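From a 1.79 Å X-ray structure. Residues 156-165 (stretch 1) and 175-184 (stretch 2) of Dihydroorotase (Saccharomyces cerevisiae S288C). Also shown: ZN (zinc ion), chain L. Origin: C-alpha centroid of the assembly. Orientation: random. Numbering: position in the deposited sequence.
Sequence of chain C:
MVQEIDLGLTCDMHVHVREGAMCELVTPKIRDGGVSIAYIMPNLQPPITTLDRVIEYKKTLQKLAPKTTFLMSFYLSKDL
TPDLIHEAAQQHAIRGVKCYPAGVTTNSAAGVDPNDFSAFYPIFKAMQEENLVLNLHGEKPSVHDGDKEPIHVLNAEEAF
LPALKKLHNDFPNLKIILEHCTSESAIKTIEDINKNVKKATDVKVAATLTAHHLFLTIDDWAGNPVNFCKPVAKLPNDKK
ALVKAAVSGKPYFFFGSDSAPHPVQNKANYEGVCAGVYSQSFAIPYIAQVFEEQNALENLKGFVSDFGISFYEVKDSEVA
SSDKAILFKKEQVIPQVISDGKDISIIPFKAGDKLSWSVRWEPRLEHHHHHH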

# COMPACT_ATOMS: atom_id res chain seq x y z
N ALA C 156 10.34 4.09 -7.53
CA ALA C 156 10.68 3.45 -8.80
C ALA C 156 10.49 4.39 -9.99
O ALA C 156 11.22 4.28 -10.99
CB ALA C 156 9.86 2.17 -8.99
N GLU C 157 9.53 5.32 -9.91
CA GLU C 157 9.33 6.31 -10.96
C GLU C 157 10.46 7.34 -10.98
O GLU C 157 11.04 7.61 -12.04
CB GLU C 157 7.97 6.99 -10.78
CG GLU C 157 7.72 8.09 -11.77
CD GLU C 157 6.31 8.63 -11.67
OE1 GLU C 157 6.16 9.83 -11.39
OE2 GLU C 157 5.35 7.86 -11.86
N GLU C 158 10.78 7.90 -9.82
CA GLU C 158 11.93 8.81 -9.73
C GLU C 158 13.20 8.15 -10.24
O GLU C 158 14.00 8.78 -10.96
CB GLU C 158 12.10 9.28 -8.29
CG GLU C 158 13.18 10.33 -8.08
CD GLU C 158 13.23 10.77 -6.63
OE1 GLU C 158 14.11 10.29 -5.89
OE2 GLU C 158 12.36 11.57 -6.23
N ALA C 159 13.40 6.87 -9.90
CA ALA C 159 14.60 6.15 -10.34
C ALA C 159 14.66 5.99 -11.86
O ALA C 159 15.75 5.83 -12.41
CB ALA C 159 14.65 4.77 -9.68
N PHE C 160 13.51 6.03 -12.53
CA PHE C 160 13.45 5.90 -13.98
C PHE C 160 13.81 7.19 -14.71
O PHE C 160 14.14 7.14 -15.90
CB PHE C 160 12.04 5.47 -14.39
CG PHE C 160 11.88 5.19 -15.86
CD1 PHE C 160 12.12 3.91 -16.36
CD2 PHE C 160 11.49 6.19 -16.74
CE1 PHE C 160 11.97 3.64 -17.71
CE2 PHE C 160 11.35 5.93 -18.09
CZ PHE C 160 11.59 4.64 -18.58
N LEU C 161 13.74 8.34 -14.03
CA LEU C 161 13.87 9.61 -14.74
C LEU C 161 15.20 9.77 -15.48
O LEU C 161 15.18 10.30 -16.60
CB LEU C 161 13.63 10.76 -13.75
CG LEU C 161 12.20 10.85 -13.21
CD1 LEU C 161 12.08 11.99 -12.20
CD2 LEU C 161 11.21 11.04 -14.34
N PRO C 162 16.35 9.33 -14.96
CA PRO C 162 17.57 9.36 -15.80
C PRO C 162 17.42 8.59 -17.11
O PRO C 162 17.93 9.05 -18.14
CB PRO C 162 18.63 8.72 -14.89
CG PRO C 162 18.16 9.00 -13.50
CD PRO C 162 16.65 8.93 -13.57
N ALA C 163 16.74 7.45 -17.09
CA ALA C 163 16.52 6.69 -18.33
C ALA C 163 15.72 7.50 -19.33
O ALA C 163 16.03 7.51 -20.53
CB ALA C 163 15.82 5.37 -18.03
N LEU C 164 14.67 8.19 -18.87
CA LEU C 164 13.89 9.06 -19.74
C LEU C 164 14.78 10.12 -20.38
O LEU C 164 14.70 10.37 -21.59
CB LEU C 164 12.76 9.72 -18.96
CG LEU C 164 11.94 10.77 -19.71
CD1 LEU C 164 11.26 10.13 -20.94
CD2 LEU C 164 10.91 11.42 -18.78
N LYS C 165 15.61 10.78 -19.57
CA LYS C 165 16.43 11.86 -20.11
C LYS C 165 17.43 11.33 -21.13
O LYS C 165 17.66 11.97 -22.17
CB LYS C 165 17.14 12.59 -18.98
CG LYS C 165 16.23 13.52 -18.17
CD LYS C 165 17.02 14.21 -17.07
CE LYS C 165 16.27 14.23 -15.75
NZ LYS C 165 17.10 14.84 -14.67
N LYS C 175 8.98 11.44 -30.47
CA LYS C 175 7.95 11.77 -29.50
C LYS C 175 7.93 10.71 -28.40
O LYS C 175 7.83 9.51 -28.69
CB LYS C 175 6.58 11.87 -30.19
CG LYS C 175 6.41 13.14 -31.02
CD LYS C 175 4.97 13.32 -31.51
CE LYS C 175 4.69 12.53 -32.79
NZ LYS C 175 3.31 12.79 -33.33
N ILE C 176 8.07 11.14 -27.15
CA ILE C 176 8.12 10.23 -26.01
C ILE C 176 7.12 10.71 -24.98
O ILE C 176 7.03 11.91 -24.68
CB ILE C 176 9.53 10.17 -25.39
CG1 ILE C 176 10.57 9.67 -26.39
CG2 ILE C 176 9.55 9.28 -24.15
CD1 ILE C 176 11.99 9.78 -25.87
N ILE C 177 6.36 9.78 -24.41
CA ILE C 177 5.43 10.11 -23.35
C ILE C 177 5.81 9.34 -22.09
O ILE C 177 5.94 8.11 -22.12
CB ILE C 177 3.97 9.79 -23.72
CG1 ILE C 177 3.56 10.57 -24.98
CG2 ILE C 177 3.05 10.16 -22.55
CD1 ILE C 177 2.14 10.27 -25.43
N LEU C 178 5.98 10.07 -21.00
CA LEU C 178 6.05 9.45 -19.68
C LEU C 178 4.60 9.23 -19.24
O LEU C 178 3.93 10.17 -18.79
CB LEU C 178 6.82 10.33 -18.71
CG LEU C 178 7.12 9.74 -17.33
CD1 LEU C 178 7.89 8.42 -17.40
CD2 LEU C 178 7.86 10.75 -16.46
N GLU C 179 4.11 8.01 -19.39
CA GLU C 179 2.72 7.71 -19.13
C GLU C 179 2.42 7.79 -17.63
O GLU C 179 3.29 7.58 -16.79
CB GLU C 179 2.36 6.32 -19.65
CG GLU C 179 2.50 6.15 -21.17
CD GLU C 179 1.44 6.93 -21.94
OE1 GLU C 179 0.40 7.25 -21.33
OE2 GLU C 179 1.64 7.22 -23.14
N HIS C 180 1.16 8.09 -17.32
CA HIS C 180 0.63 8.16 -15.95
C HIS C 180 1.64 8.57 -14.89
O HIS C 180 2.00 7.75 -14.02
CB HIS C 180 -0.04 6.82 -15.57
CG HIS C 180 0.72 5.59 -15.98
ND1 HIS C 180 2.05 5.40 -15.69
CD2 HIS C 180 0.31 4.48 -16.63
CE1 HIS C 180 2.43 4.22 -16.16
NE2 HIS C 180 1.39 3.64 -16.73
N CYS C 181 2.10 9.82 -14.94
CA CYS C 181 3.03 10.32 -13.92
C CYS C 181 2.37 10.31 -12.55
O CYS C 181 1.18 10.63 -12.41
CB CYS C 181 3.49 11.74 -14.23
SG CYS C 181 4.67 11.84 -15.57
N THR C 182 3.16 9.99 -11.53
CA THR C 182 2.62 9.93 -10.18
C THR C 182 3.41 10.72 -9.15
O THR C 182 2.97 10.78 -8.01
CB THR C 182 2.53 8.48 -9.71
OG1 THR C 182 3.84 7.89 -9.76
CG2 THR C 182 1.57 7.71 -10.58
N SER C 183 4.55 11.31 -9.51
CA SER C 183 5.43 11.92 -8.52
C SER C 183 5.73 13.37 -8.87
O SER C 183 5.79 13.74 -10.05
CB SER C 183 6.74 11.15 -8.39
OG SER C 183 7.52 11.28 -9.56
N GLU C 184 5.92 14.19 -7.84
CA GLU C 184 6.39 15.55 -8.05
C GLU C 184 7.70 15.56 -8.81
O GLU C 184 7.93 16.43 -9.67
CB GLU C 184 6.55 16.28 -6.72
CG GLU C 184 7.10 17.68 -6.90
CD GLU C 184 7.29 18.43 -5.61
OE1 GLU C 184 7.88 17.86 -4.67
OE2 GLU C 184 6.85 19.60 -5.53
ZN ZN L . 1.12 1.52 -16.63

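The helix of residues 156-165 runs almost exactly antiparallel to the strand of residues 175-178, at 177° between their directions and 10.7 Å between axes at closest approach. That spacing leaves room for one layer of interlocking side chains. The contact divides along its length: an apolar end, where Phe 160, Leu 161 and Leu 164 lie over the strand, and a polar end, where Glu 157 meets the loop after the strand.

At the apolar end Leu 164 and Leu 178 each point toward the other stretch, their CA atoms 7.8 Å apart. Leu 164 reaches two strand residues: its CD1 lies 3.7 Å from CG2 of Ile 176, and its CD2 lies 3.9 Å from CD2 of Leu 178. Leu 178 also meets Leu 161, whose CA-to-CB bond leaves sideways but whose CD2 comes to 4.0 Å from the CD2 of Leu 178. Phe 160 adds a looser, oblique contact, its CD2 4.3 Å from CD1 of Leu 178. Strand alternation sets the pattern: Ile 176 and Leu 178 face the helix, while Ile 177 between them points away. These groups need no polar partner, and burying them together suffices.

The polar end is built around a single buried carboxylate. Glu 157 extends with chi1 and chi2 both t, carrying its charge into the loop, where both oxygens find donors. Glu 157 OE1 accepts from Ser 183 OG at 2.7 Å and from Thr 182 N at 3.0 Å, the latter with a good angle of 158°; Ser 183 N, at 2.9 Å from OE1, adds a weak bond at 123°. Glu 157 OE2 takes a short 2.6 Å bond from Thr 182 OG1, and Thr 182 N, 3.1 Å from OE2, reaches it weakly. Two hydroxyls and two backbone amides thus serve one side chain, compensating the cost of burying its charge.

The donors are economical too. Thr 182 OG1 also bonds elsewhere in the structure, and Ser 183 OG, besides donating to Glu 157, caps a backbone N just past the stretch from its N-cap position. One hydroxyl therefore ties the loop to the first helix while helping to start the next.

Inside the first helix, the backbone kinks at Pro 162, which has no amide hydrogen to give, and Ala 163, whose N makes only a weak bond to Phe 160 O at 2.9 Å, three residues back. Firmer bonds four residues back follow, with Leu 164 N to Phe 160 O at 3.2 Å and Lys 165 N to Leu 161 O at 3.0 Å. Within the same loop as Thr 182, two residues before it, His 180 NE2 binds the zinc ion ZN at 2.1 Å, with the other ligands elsewhere in the structure.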